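Long-range contacts in Serine/threonine-protein kinase Tel1 (Chaetomium thermophilum, PDB 6SKY), which transfers phosphate from ATP to serine and threonine residues of proteins and probably acts as a DNA-damage sensor that switches on checkpoint signalling: residues Ser2154-Met2165 with Leu2191-Val2202; Lys2322-Lys2330 with His2348-Asp2359. All coordinates share one frame; numbering follows the deposited sequence.

Interaction 1 (Ser2154-Met2165 with Leu2191-Val2202); sequences SADARLVQIRGM and LIPSCESLGLSV
Arg2158 reaches out from the helical segment 2154-2165 and lies across the turn 2191-2202. Its CG is swung anti to the backbone N (chi1 -157°) and the chain bends at chi2 and chi3, which carries the guanidinium along the turn. CG lies 3.5 Å from Cys2195 SG, and CB rests 3.8 Å from Leu2200 CD1. Leu2191 CG lies over one guanidinium face, toward its rim. At the edge, near Cys2195 SG, NH1 donates to Ser2194 OG in plane (3° out), but the bond is bent (141°) and its 2.5 Å length doubtful at this resolution. Arginine suits the place, with greasy methylenes and a polar end. Cut back to alanine, this position would probably leave Ser2194 and Ser2142 without their donor and open a gap beside Cys2195 and Leu2191.

One helical turn on, Ile2162 meets Val2202 tip to tip, CD1 to CG2 at 3.7 Å, and the same CD1 touches Cys2195 SG. Leu2159 adds its CD1 against Val2202 CG1. Ala2155, small enough to admit the turn closely, sits by Leu2198 and Leu2200, while Leu2191 CD2 lies across Gln2161 and Met2165.

Further out, Ser2142 takes a hydrogen bond from Arg2158 NH2, holding the guanidinium by a second nitrogen. Gly2199 has positive phi, suited to glycine, and with the bond from Leu2200 N to Cys2195 O makes a Schellman-like turn that faces Leu2200 to the helix. Val2202 then occupies the N-cap position of helix 2203-2217. Such packing of a helix against an inter-helix turn fits the TPR-like alpha solenoid of the FAT domain.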
loop_
_atom_site.group_PDB
_atom_site.type_symbol
_atom_site.label_atom_id
_atom_site.label_comp_id
_atom_site.label_asym_id
_atom_site.label_seq_id
_atom_site.Cartn_x
_atom_site.Cartn_y
_atom_site.Cartn_z
ATOM N N SER A 2154 28.659 17.569 -30.501
ATOM C CA SER A 2154 28.311 16.835 -29.295
ATOM C C SER A 2154 27.068 17.385 -28.616
ATOM O O SER A 2154 26.397 16.643 -27.894
ATOM C CB SER A 2154 29.476 16.847 -28.314
ATOM O OG SER A 2154 29.206 15.981 -27.229
ATOM N N ALA A 2155 26.748 18.659 -28.828
ATOM C CA ALA A 2155 25.515 19.209 -28.284
ATOM C C ALA A 2155 24.298 18.545 -28.912
ATOM O O ALA A 2155 23.313 18.271 -28.223
ATOM C CB ALA A 2155 25.478 20.716 -28.500
ATOM N N ASP A 2156 24.355 18.258 -30.213
ATOM C CA ASP A 2156 23.252 17.571 -30.878
ATOM C C ASP A 2156 23.059 16.165 -30.329
ATOM O O ASP A 2156 21.931 15.743 -30.050
ATOM C CB ASP A 2156 23.508 17.514 -32.379
ATOM C CG ASP A 2156 23.498 18.877 -33.023
ATOM O OD1 ASP A 2156 22.785 19.766 -32.515
ATOM O OD2 ASP A 2156 24.196 19.062 -34.042
ATOM N N ALA A 2157 24.152 15.417 -30.189
ATOM C CA ALA A 2157 24.057 14.063 -29.663
ATOM C C ALA A 2157 23.546 14.061 -28.231
ATOM O O ALA A 2157 22.716 13.223 -27.857
ATOM C CB ALA A 2157 25.418 13.383 -29.752
ATOM N N ARG A 2158 24.010 15.008 -27.418
ATOM C CA ARG A 2158 23.539 15.095 -26.044
ATOM C C ARG A 2158 22.059 15.428 -25.989
ATOM O O ARG A 2158 21.307 14.830 -25.211
ATOM C CB ARG A 2158 24.345 16.142 -25.295
ATOM C CG ARG A 2158 24.332 15.950 -23.826
ATOM C CD ARG A 2158 24.949 14.632 -23.488
ATOM N NE ARG A 2158 25.687 14.706 -22.244
ATOM C CZ ARG A 2158 26.629 13.844 -21.898
ATOM N NH1 ARG A 2158 27.257 13.986 -20.744
ATOM N NH2 ARG A 2158 26.943 12.845 -22.707
ATOM N N LEU A 2159 21.621 16.381 -26.805
ATOM C CA LEU A 2159 20.220 16.766 -26.803
ATOM C C LEU A 2159 19.330 15.611 -27.230
ATOM O O LEU A 2159 18.254 15.400 -26.655
ATOM C CB LEU A 2159 20.027 17.965 -27.718
ATOM C CG LEU A 2159 18.724 18.720 -27.552
ATOM C CD1 LEU A 2159 18.541 19.066 -26.107
ATOM C CD2 LEU A 2159 18.771 19.961 -28.390
ATOM N N VAL A 2160 19.763 14.837 -28.225
ATOM C CA VAL A 2160 18.932 13.729 -28.678
ATOM C C VAL A 2160 18.908 12.616 -27.640
ATOM O O VAL A 2160 17.883 11.944 -27.468
ATOM C CB VAL A 2160 19.403 13.241 -30.060
ATOM C CG1 VAL A 2160 20.164 11.954 -29.962
ATOM C CG2 VAL A 2160 18.224 13.069 -30.971
ATOM N N GLN A 2161 20.000 12.432 -26.897
ATOM C CA GLN A 2161 19.989 11.457 -25.814
ATOM C C GLN A 2161 19.010 11.858 -24.723
ATOM O O GLN A 2161 18.257 11.023 -24.207
ATOM C CB GLN A 2161 21.387 11.313 -25.235
ATOM C CG GLN A 2161 21.468 10.373 -24.078
ATOM C CD GLN A 2161 22.768 10.485 -23.351
ATOM O OE1 GLN A 2161 23.568 11.361 -23.631
ATOM N NE2 GLN A 2161 22.989 9.600 -22.406
ATOM N N ILE A 2162 19.007 13.139 -24.360
ATOM C CA ILE A 2162 18.085 13.631 -23.344
ATOM C C ILE A 2162 16.644 13.417 -23.780
ATOM O O ILE A 2162 15.805 12.945 -23.004
ATOM C CB ILE A 2162 18.374 15.109 -23.044
ATOM C CG1 ILE A 2162 19.692 15.231 -22.297
ATOM C CG2 ILE A 2162 17.261 15.722 -22.246
ATOM C CD1 ILE A 2162 20.168 16.618 -22.184
ATOM N N ARG A 2163 16.334 13.761 -25.027
ATOM C CA ARG A 2163 14.966 13.600 -25.506
ATOM C C ARG A 2163 14.531 12.138 -25.513
ATOM O O ARG A 2163 13.397 11.820 -25.132
ATOM C CB ARG A 2163 14.830 14.201 -26.893
ATOM C CG ARG A 2163 15.043 15.678 -26.930
ATOM C CD ARG A 2163 14.137 16.282 -27.953
ATOM N NE ARG A 2163 14.390 17.700 -28.150
ATOM C CZ ARG A 2163 15.137 18.191 -29.130
ATOM N NH1 ARG A 2163 15.313 19.500 -29.236
ATOM N NH2 ARG A 2163 15.708 17.375 -30.004
ATOM N N GLY A 2164 15.407 11.235 -25.955
ATOM C CA GLY A 2164 15.071 9.823 -25.909
ATOM C C GLY A 2164 14.806 9.332 -24.501
ATOM O O GLY A 2164 13.890 8.538 -24.269
ATOM N N MET A 2165 15.592 9.810 -23.537
ATOM C CA MET A 2165 15.372 9.411 -22.151
ATOM C C MET A 2165 14.037 9.914 -21.620
ATOM O O MET A 2165 13.334 9.188 -20.910
ATOM C CB MET A 2165 16.508 9.918 -21.278
ATOM C CG MET A 2165 17.688 8.991 -21.188
ATOM S SD MET A 2165 19.087 9.781 -20.384
ATOM C CE MET A 2165 19.715 8.422 -19.423
ATOM N N LEU A 2191 23.496 13.996 -15.890
ATOM C CA LEU A 2191 23.956 14.550 -17.152
ATOM C C LEU A 2191 23.969 16.066 -17.173
ATOM O O LEU A 2191 24.416 16.642 -18.164
ATOM C CB LEU A 2191 23.069 14.058 -18.295
ATOM C CG LEU A 2191 23.543 12.904 -19.165
ATOM C CD1 LEU A 2191 24.226 11.851 -18.345
ATOM C CD2 LEU A 2191 22.361 12.319 -19.877
ATOM N N ILE A 2192 23.489 16.726 -16.129
ATOM C CA ILE A 2192 23.335 18.178 -16.143
ATOM C C ILE A 2192 24.685 18.888 -16.087
ATOM O O ILE A 2192 24.881 19.859 -16.829
ATOM C CB ILE A 2192 22.405 18.639 -15.013
ATOM C CG1 ILE A 2192 20.953 18.466 -15.437
ATOM C CG2 ILE A 2192 22.663 20.076 -14.650
ATOM C CD1 ILE A 2192 19.971 18.858 -14.379
ATOM N N PRO A 2193 25.644 18.471 -15.246
ATOM C CA PRO A 2193 26.969 19.108 -15.304
ATOM C C PRO A 2193 27.608 19.082 -16.682
ATOM O O PRO A 2193 28.088 20.115 -17.161
ATOM C CB PRO A 2193 27.771 18.294 -14.288
ATOM C CG PRO A 2193 26.782 17.854 -13.322
ATOM C CD PRO A 2193 25.556 17.550 -14.100
ATOM N N SER A 2194 27.627 17.928 -17.335
ATOM C CA SER A 2194 28.216 17.800 -18.658
ATOM C C SER A 2194 27.294 18.272 -19.767
ATOM O O SER A 2194 27.625 18.094 -20.939
ATOM C CB SER A 2194 28.623 16.352 -18.909
ATOM O OG SER A 2194 27.530 15.481 -18.700
ATOM N N CYS A 2195 26.141 18.843 -19.433
ATOM C CA CYS A 2195 25.293 19.501 -20.415
ATOM C C CYS A 2195 25.429 21.009 -20.387
ATOM O O CYS A 2195 25.187 21.659 -21.404
ATOM C CB CYS A 2195 23.824 19.139 -20.191
ATOM S SG CYS A 2195 23.322 17.532 -20.821
ATOM N N GLU A 2196 25.803 21.579 -19.244
ATOM C CA GLU A 2196 25.994 23.016 -19.134
ATOM C C GLU A 2196 27.328 23.468 -19.702
ATOM O O GLU A 2196 27.509 24.663 -19.948
ATOM C CB GLU A 2196 25.883 23.445 -17.674
ATOM C CG GLU A 2196 24.534 23.138 -17.054
ATOM C CD GLU A 2196 24.530 23.279 -15.546
ATOM O OE1 GLU A 2196 25.624 23.326 -14.947
ATOM O OE2 GLU A 2196 23.430 23.340 -14.958
ATOM N N SER A 2197 28.262 22.547 -19.908
ATOM C CA SER A 2197 29.526 22.872 -20.546
ATOM C C SER A 2197 29.462 22.761 -22.060
ATOM O O SER A 2197 30.332 23.308 -22.744
ATOM C CB SER A 2197 30.631 21.961 -20.013
ATOM O OG SER A 2197 30.361 20.608 -20.318
ATOM N N LEU A 2198 28.469 22.057 -22.594
ATOM C CA LEU A 2198 28.224 22.005 -24.026
ATOM C C LEU A 2198 27.333 23.139 -24.504
ATOM O O LEU A 2198 27.109 23.263 -25.710
ATOM C CB LEU A 2198 27.591 20.667 -24.409
ATOM C CG LEU A 2198 28.460 19.427 -24.260
ATOM C CD1 LEU A 2198 27.607 18.182 -24.245
ATOM C CD2 LEU A 2198 29.445 19.372 -25.393
ATOM N N GLY A 2199 26.819 23.958 -23.596
ATOM C CA GLY A 2199 25.963 25.057 -23.974
ATOM C C GLY A 2199 24.496 24.723 -24.051
ATOM O O GLY A 2199 23.773 25.346 -24.836
ATOM N N LEU A 2200 24.028 23.762 -23.264
ATOM C CA LEU A 2200 22.641 23.326 -23.288
ATOM C C LEU A 2200 21.933 23.761 -22.016
ATOM O O LEU A 2200 22.517 23.742 -20.931
ATOM C CB LEU A 2200 22.546 21.809 -23.429
ATOM C CG LEU A 2200 23.056 21.190 -24.719
ATOM C CD1 LEU A 2200 23.078 19.701 -24.573
ATOM C CD2 LEU A 2200 22.168 21.585 -25.851
ATOM N N SER A 2201 20.672 24.141 -22.152
ATOM C CA SER A 2201 19.824 24.491 -21.020
ATOM C C SER A 2201 18.754 23.414 -20.925
ATOM O O SER A 2201 17.717 23.496 -21.579
ATOM C CB SER A 2201 19.218 25.862 -21.195
ATOM O OG SER A 2201 20.224 26.834 -21.391
ATOM N N VAL A 2202 19.016 22.395 -20.116
ATOM C CA VAL A 2202 18.085 21.283 -19.986
ATOM C C VAL A 2202 17.803 20.988 -18.524
ATOM O O VAL A 2202 17.423 19.869 -18.176
ATOM C CB VAL A 2202 18.619 20.024 -20.688
ATOM C CG1 VAL A 2202 18.644 20.223 -22.179
ATOM C CG2 VAL A 2202 19.991 19.690 -20.173
#

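Interaction 2 (Lys2322-Lys2330 with His2348-Asp2359)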
loop_
_atom_site.group_PDB
_atom_site.type_symbol
_atom_site.label_atom_id
_atom_site.label_comp_id
_atom_site.label_asym_id
_atom_site.label_seq_id
_atom_site.Cartn_x
_atom_site.Cartn_y
_atom_site.Cartn_z
ATOM N N LYS A 2322 -34.692 33.256 11.575
ATOM C CA LYS A 2322 -34.711 34.654 11.990
ATOM C C LYS A 2322 -35.888 35.398 11.377
ATOM O O LYS A 2322 -36.492 36.256 12.030
ATOM C CB LYS A 2322 -33.397 35.335 11.617
ATOM C CG LYS A 2322 -32.320 35.242 12.684
ATOM C CD LYS A 2322 -32.613 36.177 13.844
ATOM C CE LYS A 2322 -31.438 36.234 14.805
ATOM N NZ LYS A 2322 -31.675 37.170 15.932
ATOM N N ASP A 2323 -36.237 35.085 10.129
ATOM C CA ASP A 2323 -37.413 35.712 9.536
ATOM C C ASP A 2323 -38.683 35.263 10.242
ATOM O O ASP A 2323 -39.597 36.065 10.456
ATOM C CB ASP A 2323 -37.494 35.397 8.046
ATOM C CG ASP A 2323 -38.791 35.870 7.427
ATOM O OD1 ASP A 2323 -39.065 37.090 7.484
ATOM O OD2 ASP A 2323 -39.540 35.025 6.889
ATOM N N GLU A 2324 -38.754 33.987 10.621
ATOM C CA GLU A 2324 -39.898 33.509 11.392
ATOM C C GLU A 2324 -39.986 34.213 12.743
ATOM O O GLU A 2324 -41.077 34.588 13.191
ATOM C CB GLU A 2324 -39.799 31.996 11.572
ATOM C CG GLU A 2324 -40.758 31.418 12.586
ATOM C CD GLU A 2324 -40.753 29.906 12.583
ATOM O OE1 GLU A 2324 -40.316 29.314 11.574
ATOM O OE2 GLU A 2324 -41.185 29.308 13.589
ATOM N N GLU A 2325 -38.845 34.406 13.402
ATOM C CA GLU A 2325 -38.833 35.094 14.688
ATOM C C GLU A 2325 -39.266 36.549 14.543
ATOM O O GLU A 2325 -39.977 37.079 15.402
ATOM C CB GLU A 2325 -37.440 34.997 15.308
ATOM C CG GLU A 2325 -37.250 35.799 16.580
ATOM C CD GLU A 2325 -35.899 35.548 17.219
ATOM O OE1 GLU A 2325 -35.198 34.617 16.772
ATOM O OE2 GLU A 2325 -35.539 36.281 18.165
ATOM N N VAL A 2326 -38.840 37.214 13.468
ATOM C CA VAL A 2326 -39.319 38.566 13.193
ATOM C C VAL A 2326 -40.820 38.550 12.935
ATOM O O VAL A 2326 -41.545 39.465 13.341
ATOM C CB VAL A 2326 -38.537 39.178 12.013
ATOM C CG1 VAL A 2326 -39.327 40.290 11.346
ATOM C CG2 VAL A 2326 -37.201 39.705 12.494
ATOM N N ALA A 2327 -41.311 37.503 12.269
ATOM C CA ALA A 2327 -42.745 37.372 12.040
ATOM C C ALA A 2327 -43.507 37.156 13.340
ATOM O O ALA A 2327 -44.693 37.492 13.424
ATOM C CB ALA A 2327 -43.024 36.225 11.071
ATOM N N GLN A 2328 -42.854 36.588 14.354
ATOM C CA GLN A 2328 -43.487 36.470 15.665
ATOM C C GLN A 2328 -43.781 37.847 16.252
ATOM O O GLN A 2328 -44.937 38.189 16.521
ATOM C CB GLN A 2328 -42.603 35.659 16.611
ATOM C CG GLN A 2328 -43.089 35.660 18.049
ATOM C CD GLN A 2328 -42.282 34.746 18.950
ATOM O OE1 GLN A 2328 -41.435 33.982 18.485
ATOM N NE2 GLN A 2328 -42.545 34.817 20.249
ATOM N N LEU A 2329 -42.739 38.658 16.441
ATOM C CA LEU A 2329 -42.897 39.991 17.017
ATOM C C LEU A 2329 -43.623 40.962 16.102
ATOM O O LEU A 2329 -43.818 42.117 16.496
ATOM C CB LEU A 2329 -41.535 40.579 17.383
ATOM C CG LEU A 2329 -40.816 39.992 18.594
ATOM C CD1 LEU A 2329 -39.773 40.978 19.090
ATOM C CD2 LEU A 2329 -41.799 39.639 19.695
ATOM N N LYS A 2330 -44.023 40.542 14.907
ATOM C CA LYS A 2330 -44.696 41.433 13.977
ATOM C C LYS A 2330 -45.372 40.637 12.869
ATOM O O LYS A 2330 -46.276 39.846 13.127
ATOM C CB LYS A 2330 -43.706 42.438 13.386
ATOM C CG LYS A 2330 -44.331 43.436 12.436
ATOM C CD LYS A 2330 -43.305 44.433 11.939
ATOM C CE LYS A 2330 -43.878 45.320 10.850
ATOM N NZ LYS A 2330 -42.868 46.296 10.353
ATOM N N HIS A 2348 -36.021 45.541 20.665
ATOM C CA HIS A 2348 -36.118 44.113 20.384
ATOM C C HIS A 2348 -36.297 43.872 18.891
ATOM O O HIS A 2348 -35.505 43.157 18.262
ATOM C CB HIS A 2348 -37.275 43.512 21.183
ATOM C CG HIS A 2348 -37.279 42.017 21.219
ATOM N ND1 HIS A 2348 -38.078 41.299 22.082
ATOM C CD2 HIS A 2348 -36.586 41.103 20.500
ATOM C CE1 HIS A 2348 -37.876 40.008 21.894
ATOM N NE2 HIS A 2348 -36.978 39.861 20.938
ATOM N N LEU A 2349 -37.328 44.479 18.302
ATOM C CA LEU A 2349 -37.515 44.399 16.859
ATOM C C LEU A 2349 -36.332 45.007 16.119
ATOM O O LEU A 2349 -35.898 44.479 15.088
ATOM C CB LEU A 2349 -38.806 45.106 16.462
ATOM C CG LEU A 2349 -39.391 44.762 15.097
ATOM C CD1 LEU A 2349 -40.119 43.430 15.161
ATOM C CD2 LEU A 2349 -40.319 45.866 14.626
ATOM N N ALA A 2350 -35.791 46.113 16.635
ATOM C CA ALA A 2350 -34.689 46.788 15.958
ATOM C C ALA A 2350 -33.466 45.885 15.859
ATOM O O ALA A 2350 -32.925 45.673 14.767
ATOM C CB ALA A 2350 -34.343 48.087 16.684
ATOM N N LYS A 2351 -33.023 45.332 16.990
ATOM C CA LYS A 2351 -31.861 44.449 16.967
ATOM C C LYS A 2351 -32.148 43.166 16.198
ATOM O O LYS A 2351 -31.269 42.651 15.497
ATOM C CB LYS A 2351 -31.409 44.121 18.387
ATOM C CG LYS A 2351 -30.557 45.184 19.048
ATOM C CD LYS A 2351 -30.039 44.678 20.383
ATOM C CE LYS A 2351 -29.310 45.760 21.158
ATOM N NZ LYS A 2351 -28.905 45.279 22.507
ATOM N N ALA A 2352 -33.365 42.627 16.322
ATOM C CA ALA A 2352 -33.696 41.406 15.591
ATOM C C ALA A 2352 -33.588 41.620 14.089
ATOM O O ALA A 2352 -32.992 40.803 13.378
ATOM C CB ALA A 2352 -35.098 40.928 15.964
ATOM N N LYS A 2353 -34.133 42.729 13.587
ATOM C CA LYS A 2353 -34.053 42.987 12.156
ATOM C C LYS A 2353 -32.646 43.384 11.731
ATOM O O LYS A 2353 -32.248 43.107 10.594
ATOM C CB LYS A 2353 -35.072 44.051 11.756
ATOM C CG LYS A 2353 -36.502 43.540 11.839
ATOM C CD LYS A 2353 -37.504 44.523 11.266
ATOM C CE LYS A 2353 -38.908 43.936 11.310
ATOM N NZ LYS A 2353 -39.957 44.914 10.914
ATOM N N GLN A 2354 -31.865 43.999 12.621
ATOM C CA GLN A 2354 -30.471 44.277 12.289
ATOM C C GLN A 2354 -29.685 42.987 12.104
ATOM O O GLN A 2354 -28.911 42.845 11.145
ATOM C CB GLN A 2354 -29.843 45.141 13.377
ATOM C CG GLN A 2354 -28.362 45.397 13.192
ATOM C CD GLN A 2354 -27.857 46.517 14.079
ATOM O OE1 GLN A 2354 -26.652 46.710 14.234
ATOM N NE2 GLN A 2354 -28.783 47.269 14.663
ATOM N N TRP A 2355 -29.881 42.026 13.004
ATOM C CA TRP A 2355 -29.222 40.735 12.857
ATOM C C TRP A 2355 -29.728 39.992 11.625
ATOM O O TRP A 2355 -28.952 39.314 10.938
ATOM C CB TRP A 2355 -29.424 39.908 14.124
ATOM C CG TRP A 2355 -28.313 40.092 15.105
ATOM C CD1 TRP A 2355 -27.753 41.273 15.498
ATOM C CD2 TRP A 2355 -27.620 39.063 15.817
ATOM N NE1 TRP A 2355 -26.752 41.041 16.410
ATOM C CE2 TRP A 2355 -26.652 39.692 16.623
ATOM C CE3 TRP A 2355 -27.725 37.668 15.853
ATOM C CZ2 TRP A 2355 -25.796 38.975 17.453
ATOM C CZ3 TRP A 2355 -26.877 36.962 16.675
ATOM C CH2 TRP A 2355 -25.926 37.614 17.465
ATOM N N GLN A 2356 -31.021 40.115 11.325
ATOM C CA GLN A 2356 -31.553 39.530 10.098
ATOM C C GLN A 2356 -30.875 40.124 8.865
ATOM O O GLN A 2356 -30.528 39.400 7.926
ATOM C CB GLN A 2356 -33.065 39.737 10.043
ATOM C CG GLN A 2356 -33.695 39.429 8.704
ATOM C CD GLN A 2356 -35.187 39.686 8.691
ATOM O OE1 GLN A 2356 -35.661 40.620 8.044
ATOM N NE2 GLN A 2356 -35.936 38.854 9.402
ATOM N N GLU A 2357 -30.668 41.441 8.859
ATOM C CA GLU A 2357 -29.995 42.081 7.734
ATOM C C GLU A 2357 -28.554 41.602 7.611
ATOM O O GLU A 2357 -28.043 41.414 6.498
ATOM C CB GLU A 2357 -30.055 43.598 7.893
ATOM C CG GLU A 2357 -29.558 44.386 6.696
ATOM C CD GLU A 2357 -28.048 44.509 6.652
ATOM O OE1 GLU A 2357 -27.404 44.322 7.704
ATOM O OE2 GLU A 2357 -27.504 44.785 5.565
ATOM N N LEU A 2358 -27.875 41.413 8.740
ATOM C CA LEU A 2358 -26.507 40.903 8.680
ATOM C C LEU A 2358 -26.472 39.494 8.099
ATOM O O LEU A 2358 -25.588 39.162 7.293
ATOM C CB LEU A 2358 -25.875 40.930 10.068
ATOM C CG LEU A 2358 -24.498 41.579 10.175
ATOM C CD1 LEU A 2358 -24.481 42.925 9.482
ATOM C CD2 LEU A 2358 -24.144 41.734 11.627
ATOM N N ASP A 2359 -27.429 38.652 8.494
ATOM C CA ASP A 2359 -27.545 37.332 7.879
ATOM C C ASP A 2359 -27.767 37.442 6.377
ATOM O O ASP A 2359 -27.188 36.674 5.598
ATOM C CB ASP A 2359 -28.685 36.545 8.520
ATOM C CG ASP A 2359 -28.354 36.076 9.917
ATOM O OD1 ASP A 2359 -27.205 36.283 10.355
ATOM O OD2 ASP A 2359 -29.245 35.500 10.576
#
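Val2326 and Ala2352 face each other where two helices run side by side in opposite senses. The segment axes of 2322-2328 and 2348-2359 approach to 9.9 Å, with their N-to-C directions 158° apart. The register runs from Lys2322 beside Gln2356, through this central pair, to Leu2329 beside Leu2349. A branched valine and a small alanine give apolar contact at the centre of the pairing, where Val2326 CG2 lies 4.2 Å from Ala2352 CB. CG1 of the same valine lies beside Lys2353 CE, whose extended chain crosses it at about a right angle, and Gln2356 brings NE2 up to the valine's other branch. Asp2323 crosses Gln2356 obliquely, no hydrogen bond being found between them.

The pair forms the outer end of an antiparallel helical hairpin made by the long helices 2306-2328 and 2348-2387 of the FAT domain; the link between them, 2331-2346, is not modelled. Trp2355 and its neighbours Gln2354 and Leu2358 also pack on Pro2791, Thr2700 and Lys2701 of the second subunit, so one helix serves both the hairpin and the dimer.

At the tip, Leu2329 lays CD1 over the centre of the His2348 ring, a CH-pi contact 3.3 Å from the centroid. The ring is put there by a first torsion that sets CG anti to the backbone N (chi1 -167°). Leu2349 CD1 lies between Lys2330 CB and Leu2329 CB, 3.9 Å from the latter. At the opposite end of the contact, Lys2322 bends at chi2 and passes obliquely by Trp2355, while its CG lies 3.7 Å from Asp2359 OD2. The ammonium NZ stays 6.1 Å from that OD2, near enough only for a probable long-range attraction.

Both contacts belong to the FAT region, and they follow one another in series along the chain, interaction 1 closing before interaction 2 opens. In space they are well apart: their centres are about 72 Å from each other and their nearest atoms about 53 Å, so neither touches the other. Interaction 1 belongs to the helical solenoid, partly buried, about 39 Å from the centre of the chain, and touches no other subunit. Interaction 2 sits far out, about 71 Å from that centre, at the end of a projecting hairpin that meets the second subunit. Neither forms part of the pocket for the ATP analogue and magnesium ion, though 2348-2359 packs against residues of the other subunit's kinase region.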